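Local coordinates for G protein coupled receptor (Arabidopsis thaliana, PDB 3T33) that binds a zinc ion, belongs to the LanC-like protein family and may play a role in abscisic acid signalling, at residues Thr87-Phe92 against Met395-Leu400; Val320-Gly325 against Ala359-Ser364. All coordinates share one frame; numbering follows the deposited sequence.

Interaction 1 (Thr87-Phe92 against Met395-Leu400); sequences TAYLLF and MAYMLL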
ATOM      1  N   THR A  87      10.406   9.669  -1.164  1.00 26.03           N
ATOM      2  CA  THR A  87      10.538  10.556  -2.308  1.00 26.28           C
ATOM      3  C   THR A  87      11.148   9.843  -3.484  1.00 27.19           C
ATOM      4  O   THR A  87      10.616   9.958  -4.602  1.00 28.26           O
ATOM      5  CB  THR A  87      11.377  11.799  -1.910  1.00 26.73           C
ATOM      6  OG1 THR A  87      10.653  12.506  -0.888  1.00 24.97           O
ATOM      7  CG2 THR A  87      11.624  12.692  -3.081  1.00 25.71           C
ATOM      8  N   ALA A  88      12.226   9.074  -3.255  1.00 25.21           N
ATOM      9  CA  ALA A  88      12.799   8.297  -4.313  1.00 24.25           C
ATOM     10  C   ALA A  88      11.758   7.358  -4.948  1.00 25.31           C
ATOM     11  O   ALA A  88      11.720   7.157  -6.175  1.00 26.73           O
ATOM     12  CB  ALA A  88      14.013   7.448  -3.767  1.00 23.58           C
ATOM     13  N   TYR A  89      10.939   6.734  -4.118  1.00 24.85           N
ATOM     14  CA  TYR A  89       9.959   5.785  -4.640  1.00 24.58           C
ATOM     15  C   TYR A  89       8.903   6.470  -5.476  1.00 23.62           C
ATOM     16  O   TYR A  89       8.480   5.981  -6.508  1.00 24.83           O
ATOM     17  CB  TYR A  89       9.343   4.946  -3.478  1.00 22.79           C
ATOM     18  CG  TYR A  89       8.814   3.616  -3.939  1.00 23.86           C
ATOM     19  CD1 TYR A  89       9.402   2.897  -4.982  1.00 20.18           C
ATOM     20  CD2 TYR A  89       7.643   3.111  -3.393  1.00 28.27           C
ATOM     21  CE1 TYR A  89       8.839   1.671  -5.424  1.00 19.74           C
ATOM     22  CE2 TYR A  89       7.099   1.926  -3.813  1.00 26.26           C
ATOM     23  CZ  TYR A  89       7.687   1.194  -4.800  1.00 26.64           C
ATOM     24  OH  TYR A  89       7.021   0.006  -5.137  1.00 31.75           O
ATOM     25  N   LEU A  90       8.495   7.629  -5.035  1.00 24.77           N
ATOM     26  CA  LEU A  90       7.529   8.426  -5.799  1.00 26.29           C
ATOM     27  C   LEU A  90       8.126   8.779  -7.180  1.00 28.48           C
ATOM     28  O   LEU A  90       7.416   8.785  -8.211  1.00 29.73           O
ATOM     29  CB  LEU A  90       7.138   9.664  -4.999  1.00 23.00           C
ATOM     30  CG  LEU A  90       6.333  10.703  -5.845  1.00 28.44           C
ATOM     31  CD1 LEU A  90       4.991  10.126  -6.352  1.00 21.34           C
ATOM     32  CD2 LEU A  90       6.120  12.016  -5.022  1.00 20.19           C
ATOM     33  N   LEU A  91       9.443   9.065  -7.191  1.00 29.97           N
ATOM     34  CA  LEU A  91      10.184   9.413  -8.404  1.00 30.75           C
ATOM     35  C   LEU A  91      10.316   8.231  -9.297  1.00 31.28           C
ATOM     36  O   LEU A  91      10.214   8.343 -10.543  1.00 32.11           O
ATOM     37  CB  LEU A  91      11.568   9.988  -8.033  1.00 30.26           C
ATOM     38  CG  LEU A  91      11.466  11.476  -7.679  1.00 29.66           C
ATOM     39  CD1 LEU A  91      12.701  11.888  -6.960  1.00 27.33           C
ATOM     40  CD2 LEU A  91      11.327  12.285  -8.965  1.00 26.45           C
ATOM     41  N   PHE A  92      10.582   7.086  -8.672  1.00 31.94           N
ATOM     42  CA  PHE A  92      10.542   5.808  -9.396  1.00 32.12           C
ATOM     43  C   PHE A  92       9.141   5.514 -10.063  1.00 32.70           C
ATOM     44  O   PHE A  92       9.069   5.139 -11.222  1.00 33.54           O
ATOM     45  CB  PHE A  92      10.976   4.641  -8.484  1.00 31.14           C
ATOM     46  CG  PHE A  92      11.149   3.349  -9.228  1.00 31.34           C
ATOM     47  CD1 PHE A  92      12.180   3.193 -10.136  1.00 31.06           C
ATOM     48  CD2 PHE A  92      10.259   2.310  -9.063  1.00 32.53           C
ATOM     49  CE1 PHE A  92      12.317   2.014 -10.887  1.00 28.92           C
ATOM     50  CE2 PHE A  92      10.389   1.120  -9.823  1.00 33.55           C
ATOM     51  CZ  PHE A  92      11.450   0.988 -10.724  1.00 29.71           C
ATOM     52  N   MET A 395      -0.392  10.612  -1.962  1.00 28.43           N
ATOM     53  CA  MET A 395      -1.498  11.104  -2.852  1.00 30.91           C
ATOM     54  C   MET A 395      -0.971  11.210  -4.235  1.00 30.50           C
ATOM     55  O   MET A 395      -1.599  10.713  -5.150  1.00 31.36           O
ATOM     56  CB  MET A 395      -2.005  12.461  -2.400  1.00 30.03           C
ATOM     57  CG  MET A 395      -3.259  12.933  -3.135  1.00 36.05           C
ATOM     58  SD  MET A 395      -3.803  14.531  -2.538  1.00 42.62           S
ATOM     59  CE  MET A 395      -4.965  14.990  -3.832  1.00 51.07           C
ATOM     60  N   ALA A 396       0.210  11.816  -4.420  1.00 30.71           N
ATOM     61  CA  ALA A 396       0.803  11.801  -5.797  1.00 30.20           C
ATOM     62  C   ALA A 396       1.030  10.388  -6.314  1.00 29.47           C
ATOM     63  O   ALA A 396       0.870  10.121  -7.496  1.00 30.12           O
ATOM     64  CB  ALA A 396       2.155  12.566  -5.858  1.00 30.12           C
ATOM     65  N   TYR A 397       1.422   9.486  -5.416  1.00 27.92           N
ATOM     66  CA  TYR A 397       1.753   8.147  -5.808  1.00 26.55           C
ATOM     67  C   TYR A 397       0.475   7.447  -6.304  1.00 26.92           C
ATOM     68  O   TYR A 397       0.456   6.769  -7.320  1.00 25.06           O
ATOM     69  CB  TYR A 397       2.357   7.418  -4.582  1.00 26.70           C
ATOM     70  CG  TYR A 397       2.939   6.086  -4.942  1.00 24.63           C
ATOM     71  CD1 TYR A 397       2.112   4.960  -5.184  1.00 19.96           C
ATOM     72  CD2 TYR A 397       4.320   5.928  -5.037  1.00 22.40           C
ATOM     73  CE1 TYR A 397       2.693   3.711  -5.548  1.00 21.66           C
ATOM     74  CE2 TYR A 397       4.890   4.701  -5.404  1.00 22.47           C
ATOM     75  CZ  TYR A 397       4.087   3.606  -5.682  1.00 21.48           C
ATOM     76  OH  TYR A 397       4.711   2.397  -6.039  1.00 21.87           O
ATOM     77  N   MET A 398      -0.601   7.651  -5.577  1.00 28.00           N
ATOM     78  CA  MET A 398      -1.877   7.033  -5.896  1.00 29.33           C
ATOM     79  C   MET A 398      -2.371   7.632  -7.234  1.00 30.19           C
ATOM     80  O   MET A 398      -2.822   6.899  -8.148  1.00 29.91           O
ATOM     81  CB  MET A 398      -2.865   7.268  -4.727  1.00 28.57           C
ATOM     82  CG  MET A 398      -4.239   6.610  -4.895  1.00 30.55           C
ATOM     83  SD  MET A 398      -5.202   7.598  -5.998  1.00 31.03           S
ATOM     84  CE  MET A 398      -5.678   8.899  -4.881  1.00 22.42           C
ATOM     85  N   LEU A 399      -2.202   8.938  -7.375  1.00 30.38           N
ATOM     86  CA  LEU A 399      -2.674   9.639  -8.571  1.00 31.69           C
ATOM     87  C   LEU A 399      -1.991   9.100  -9.826  1.00 31.82           C
ATOM     88  O   LEU A 399      -2.674   8.736 -10.854  1.00 30.88           O
ATOM     89  CB  LEU A 399      -2.481  11.150  -8.445  1.00 31.17           C
ATOM     90  CG  LEU A 399      -3.552  12.112  -7.909  1.00 35.97           C
ATOM     91  CD1 LEU A 399      -4.749  11.413  -7.281  1.00 37.08           C
ATOM     92  CD2 LEU A 399      -2.939  13.303  -7.037  1.00 35.67           C
ATOM     93  N   LEU A 400      -0.660   8.980  -9.724  1.00 30.00           N
ATOM     94  CA  LEU A 400       0.114   8.398 -10.810  1.00 29.91           C
ATOM     95  C   LEU A 400      -0.351   6.986 -11.141  1.00 30.25           C
ATOM     96  O   LEU A 400      -0.385   6.573 -12.321  1.00 30.14           O
ATOM     97  CB  LEU A 400       1.590   8.381 -10.415  1.00 30.22           C
ATOM     98  CG  LEU A 400       2.198   9.797 -10.372  1.00 31.31           C
ATOM     99  CD1 LEU A 400       3.621   9.792  -9.805  1.00 32.50           C
ATOM    100  CD2 LEU A 400       2.178  10.489 -11.775  1.00 29.78           C
TER

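Interaction 2 (Val320-Gly325 against Ala359-Ser364); sequences VVWSRG and AKAFAS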
ATOM      1  N   VAL A 320     -17.497  -1.532   3.434  1.00 36.00           N
ATOM      2  CA  VAL A 320     -17.123  -0.767   4.623  1.00 35.60           C
ATOM      3  C   VAL A 320     -16.234   0.430   4.274  1.00 36.27           C
ATOM      4  O   VAL A 320     -16.424   1.569   4.763  1.00 35.88           O
ATOM      5  CB  VAL A 320     -16.353  -1.679   5.533  1.00 36.48           C
ATOM      6  CG1 VAL A 320     -15.837  -0.905   6.761  1.00 33.27           C
ATOM      7  CG2 VAL A 320     -17.246  -2.885   5.873  1.00 34.21           C
ATOM      8  N   VAL A 321     -15.244   0.181   3.415  1.00 35.57           N
ATOM      9  CA  VAL A 321     -14.442   1.304   2.858  1.00 34.62           C
ATOM     10  C   VAL A 321     -15.318   2.312   2.077  1.00 35.39           C
ATOM     11  O   VAL A 321     -15.218   3.547   2.251  1.00 33.75           O
ATOM     12  CB  VAL A 321     -13.292   0.767   2.005  1.00 33.93           C
ATOM     13  CG1 VAL A 321     -12.303   1.907   1.696  1.00 32.04           C
ATOM     14  CG2 VAL A 321     -12.579  -0.343   2.809  1.00 31.61           C
ATOM     15  N   TRP A 322     -16.226   1.802   1.256  1.00 36.23           N
ATOM     16  CA  TRP A 322     -17.064   2.744   0.512  1.00 37.81           C
ATOM     17  C   TRP A 322     -17.876   3.650   1.432  1.00 38.35           C
ATOM     18  O   TRP A 322     -18.003   4.855   1.150  1.00 38.95           O
ATOM     19  CB  TRP A 322     -17.926   2.033  -0.535  1.00 37.07           C
ATOM     20  CG  TRP A 322     -18.749   2.920  -1.401  1.00 39.89           C
ATOM     21  CD1 TRP A 322     -20.097   2.896  -1.504  1.00 40.30           C
ATOM     22  CD2 TRP A 322     -18.291   3.940  -2.327  1.00 37.40           C
ATOM     23  NE1 TRP A 322     -20.510   3.848  -2.394  1.00 39.17           N
ATOM     24  CE2 TRP A 322     -19.434   4.494  -2.923  1.00 36.13           C
ATOM     25  CE3 TRP A 322     -17.028   4.449  -2.684  1.00 36.83           C
ATOM     26  CZ2 TRP A 322     -19.375   5.538  -3.899  1.00 37.72           C
ATOM     27  CZ3 TRP A 322     -16.953   5.500  -3.655  1.00 36.81           C
ATOM     28  CH2 TRP A 322     -18.126   6.019  -4.246  1.00 37.53           C
ATOM     29  N   SER A 323     -18.412   3.135   2.538  1.00 38.87           N
ATOM     30  CA  SER A 323     -19.184   4.051   3.383  1.00 40.39           C
ATOM     31  C   SER A 323     -18.403   4.769   4.458  1.00 40.00           C
ATOM     32  O   SER A 323     -18.736   5.909   4.807  1.00 40.88           O
ATOM     33  CB  SER A 323     -20.430   3.387   3.985  1.00 42.39           C
ATOM     34  OG  SER A 323     -20.080   2.591   5.092  1.00 45.89           O
ATOM     35  N   ARG A 324     -17.350   4.161   4.973  1.00 38.81           N
ATOM     36  CA  ARG A 324     -16.636   4.814   6.079  1.00 39.32           C
ATOM     37  C   ARG A 324     -15.181   5.160   5.740  1.00 38.92           C
ATOM     38  O   ARG A 324     -14.457   5.651   6.610  1.00 38.95           O
ATOM     39  CB  ARG A 324     -16.670   3.924   7.321  1.00 38.81           C
ATOM     40  CG  ARG A 324     -18.081   3.675   7.953  1.00 40.83           C
ATOM     41  CD  ARG A 324     -18.066   2.404   8.859  1.00 40.74           C
ATOM     42  NE  ARG A 324     -17.225   2.607  10.037  1.00 39.86           N
ATOM     43  CZ  ARG A 324     -16.892   1.659  10.906  1.00 40.83           C
ATOM     44  NH1 ARG A 324     -17.326   0.400  10.783  1.00 36.44           N
ATOM     45  NH2 ARG A 324     -16.124   1.986  11.935  1.00 43.60           N
ATOM     46  N   GLY A 325     -14.765   4.928   4.485  1.00 38.11           N
ATOM     47  CA  GLY A 325     -13.353   4.903   4.137  1.00 37.04           C
ATOM     48  C   GLY A 325     -12.834   6.236   3.702  1.00 37.47           C
ATOM     49  O   GLY A 325     -11.639   6.408   3.466  1.00 37.55           O
ATOM     50  N   ALA A 359     -12.796   4.053  -7.081  1.00 29.19           N
ATOM     51  CA  ALA A 359     -11.436   4.579  -6.922  1.00 30.27           C
ATOM     52  C   ALA A 359     -11.443   5.965  -7.547  1.00 29.91           C
ATOM     53  O   ALA A 359     -10.899   6.916  -7.010  1.00 30.40           O
ATOM     54  CB  ALA A 359     -10.381   3.675  -7.635  1.00 28.28           C
ATOM     55  N   LYS A 360     -12.127   6.088  -8.656  1.00 29.42           N
ATOM     56  CA  LYS A 360     -12.229   7.399  -9.303  1.00 30.69           C
ATOM     57  C   LYS A 360     -12.907   8.435  -8.393  1.00 29.73           C
ATOM     58  O   LYS A 360     -12.480   9.588  -8.300  1.00 29.86           O
ATOM     59  CB  LYS A 360     -12.921   7.225 -10.676  1.00 30.09           C
ATOM     60  CG  LYS A 360     -13.456   8.410 -11.364  1.00 34.14           C
ATOM     61  CD  LYS A 360     -14.057   7.976 -12.737  1.00 37.77           C
ATOM     62  CE  LYS A 360     -14.345   9.195 -13.643  1.00 37.70           C
ATOM     63  NZ  LYS A 360     -15.296   8.820 -14.711  1.00 35.80           N
ATOM     64  N   ALA A 361     -13.947   8.021  -7.685  1.00 30.98           N
ATOM     65  CA  ALA A 361     -14.633   8.947  -6.774  1.00 30.06           C
ATOM     66  C   ALA A 361     -13.700   9.357  -5.627  1.00 30.01           C
ATOM     67  O   ALA A 361     -13.663  10.517  -5.244  1.00 28.57           O
ATOM     68  CB  ALA A 361     -15.906   8.319  -6.215  1.00 29.59           C
ATOM     69  N   PHE A 362     -12.929   8.416  -5.080  1.00 30.36           N
ATOM     70  CA  PHE A 362     -12.078   8.830  -3.939  1.00 31.03           C
ATOM     71  C   PHE A 362     -10.977   9.748  -4.462  1.00 30.03           C
ATOM     72  O   PHE A 362     -10.668  10.730  -3.859  1.00 32.08           O
ATOM     73  CB  PHE A 362     -11.488   7.624  -3.228  1.00 30.82           C
ATOM     74  CG  PHE A 362     -12.324   7.095  -2.095  1.00 31.67           C
ATOM     75  CD1 PHE A 362     -13.709   7.134  -2.141  1.00 30.95           C
ATOM     76  CD2 PHE A 362     -11.692   6.530  -0.957  1.00 32.01           C
ATOM     77  CE1 PHE A 362     -14.484   6.630  -1.085  1.00 29.79           C
ATOM     78  CE2 PHE A 362     -12.436   6.012   0.089  1.00 32.91           C
ATOM     79  CZ  PHE A 362     -13.863   6.050   0.026  1.00 30.89           C
ATOM     80  N   ALA A 363     -10.416   9.438  -5.612  1.00 29.11           N
ATOM     81  CA  ALA A 363      -9.411  10.293  -6.196  1.00 29.40           C
ATOM     82  C   ALA A 363      -9.951  11.679  -6.566  1.00 29.62           C
ATOM     83  O   ALA A 363      -9.258  12.696  -6.366  1.00 30.03           O
ATOM     84  CB  ALA A 363      -8.790   9.641  -7.399  1.00 27.17           C
ATOM     85  N   SER A 364     -11.163  11.714  -7.137  1.00 28.27           N
ATOM     86  CA  SER A 364     -11.811  13.008  -7.412  1.00 27.77           C
ATOM     87  C   SER A 364     -12.060  13.788  -6.186  1.00 28.33           C
ATOM     88  O   SER A 364     -11.804  15.002  -6.182  1.00 28.71           O
ATOM     89  CB  SER A 364     -13.109  12.816  -8.164  1.00 27.21           C
ATOM     90  OG  SER A 364     -12.827  12.021  -9.287  1.00 26.84           O
TER

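Interaction 1 (Thr87-Phe92 against Met395-Leu400)
L90 pushes its isopropyl end into a shallow hollow formed by A396, Y397 and L400. The two helices are neighbours in the all-helical toroid of the LanC-like fold. Their N-to-C directions differ by 16°, so they run nearly parallel, and their axes come within 9.8 Å. The CA atoms of L90 and Y397 are only 5.8 Å apart, so the backbones come close here.

L90 CG stands anti to the backbone N (chi1 169°). This lays CG beside the carbonyl carbon, and from there CD1 reaches into the hollow. CD1 does most of the touching. It sits 3.8 Å from A396 CB, which forms one wall of the hollow. The floor is the backbone of the partner helix, with Y397 N 3.7 Å from L90 CD1. L90 CD2 leans more loosely on A396 CB. L400 closes the hollow one turn later, where L400 CD1 meets L90 CD1 at 3.7 Å. The L400 side chain runs at about a right angle to that of L90.

Y397 fills the space beside L90 from the other helix. Its ring turns an edge to L90, with L90 CA near the ring plane and 4.1 Å from Y397 CD2. Farther out, the ring meets that of Y89. The ring planes differ by 36° and the centroids are 5.4 Å apart, which makes neither a stack nor a T-shaped pair. Y397 also packs on Y341 of helix 336-350, and L80 lies against Y89.

All five touching residues are buried, and the contact is mainly apolar. The phenol oxygen of Y397 comes obliquely to the Y89 ring, with Y397 OH 3.3 Å from Y89 CE2.

Interaction 2 (Val320-Gly325 against Ala359-Ser364)
W322 and F362 form the aromatic part of this contact. Their rings meet rim to rim, and neither lies over the face of the other. The planes of the indole six-membered ring and the phenyl ring differ by 21°, and their centroids are 5.8 Å apart. F362 CE1 sits 3.7 Å from both W322 CE3 and W322 CZ3. W322 CG is anti to the backbone N (chi1 -176°) and lies beside the carbonyl carbon. The six-membered ring does the touching, with CE3 and CZ3 at F362 and CH2 at A361.

The apolar part is small. A361 CB lies in the plane of the indole, at its edge, 3.8 Å from W322 CH2. V321 CG1 adds a looser touch on F362 CE2.

The far end of the F362 ring meets the backbone of V321 and G325. V321 O lies near the ring plane, 3.6 Å from F362 CZ. G325 O approaches obliquely, 3.5 Å from F362 CE2. V321 O also takes a weak hydrogen bond from G325 N.

No hydrogen bond joins the two segments. W322 NE1 is hydrogen-bonded to E17 OE2, outside both. A361 also packs on L41 of helix 36-42. F343 of helix 336-350 meets the F362 ring edge-to-face.

The helix axes stay 11.7 Å apart, and the large rings bridge that gap. The two helices run in roughly the same direction, at 29°, with helix 336-350 between them in sequence and packed against both. This is consistent with neighbouring helices of one layer in the two-layered alpha/alpha toroid of LanC-like proteins.

Overall arrangement
The centres of the two interactions lie about 20 Å apart within one LanC-like domain. Interaction 2 is nested inside the loop that interaction 1 closes. Interaction 1 joins helix 84-98 to helix 392-402, nearly 300 residues later, and so brings early and late parts of the domain together, as expected for a closed toroid. Interaction 2 joins helices 308-324 and 353-375, with helix 336-350 between them in the chain. Helices 353-375 and 392-402 follow each other, and the two contacts touch there: M398 CE packs on A363 CB at 4.1 Å. Helix 336-350 also packs on both interactions. Both are buried structural packing.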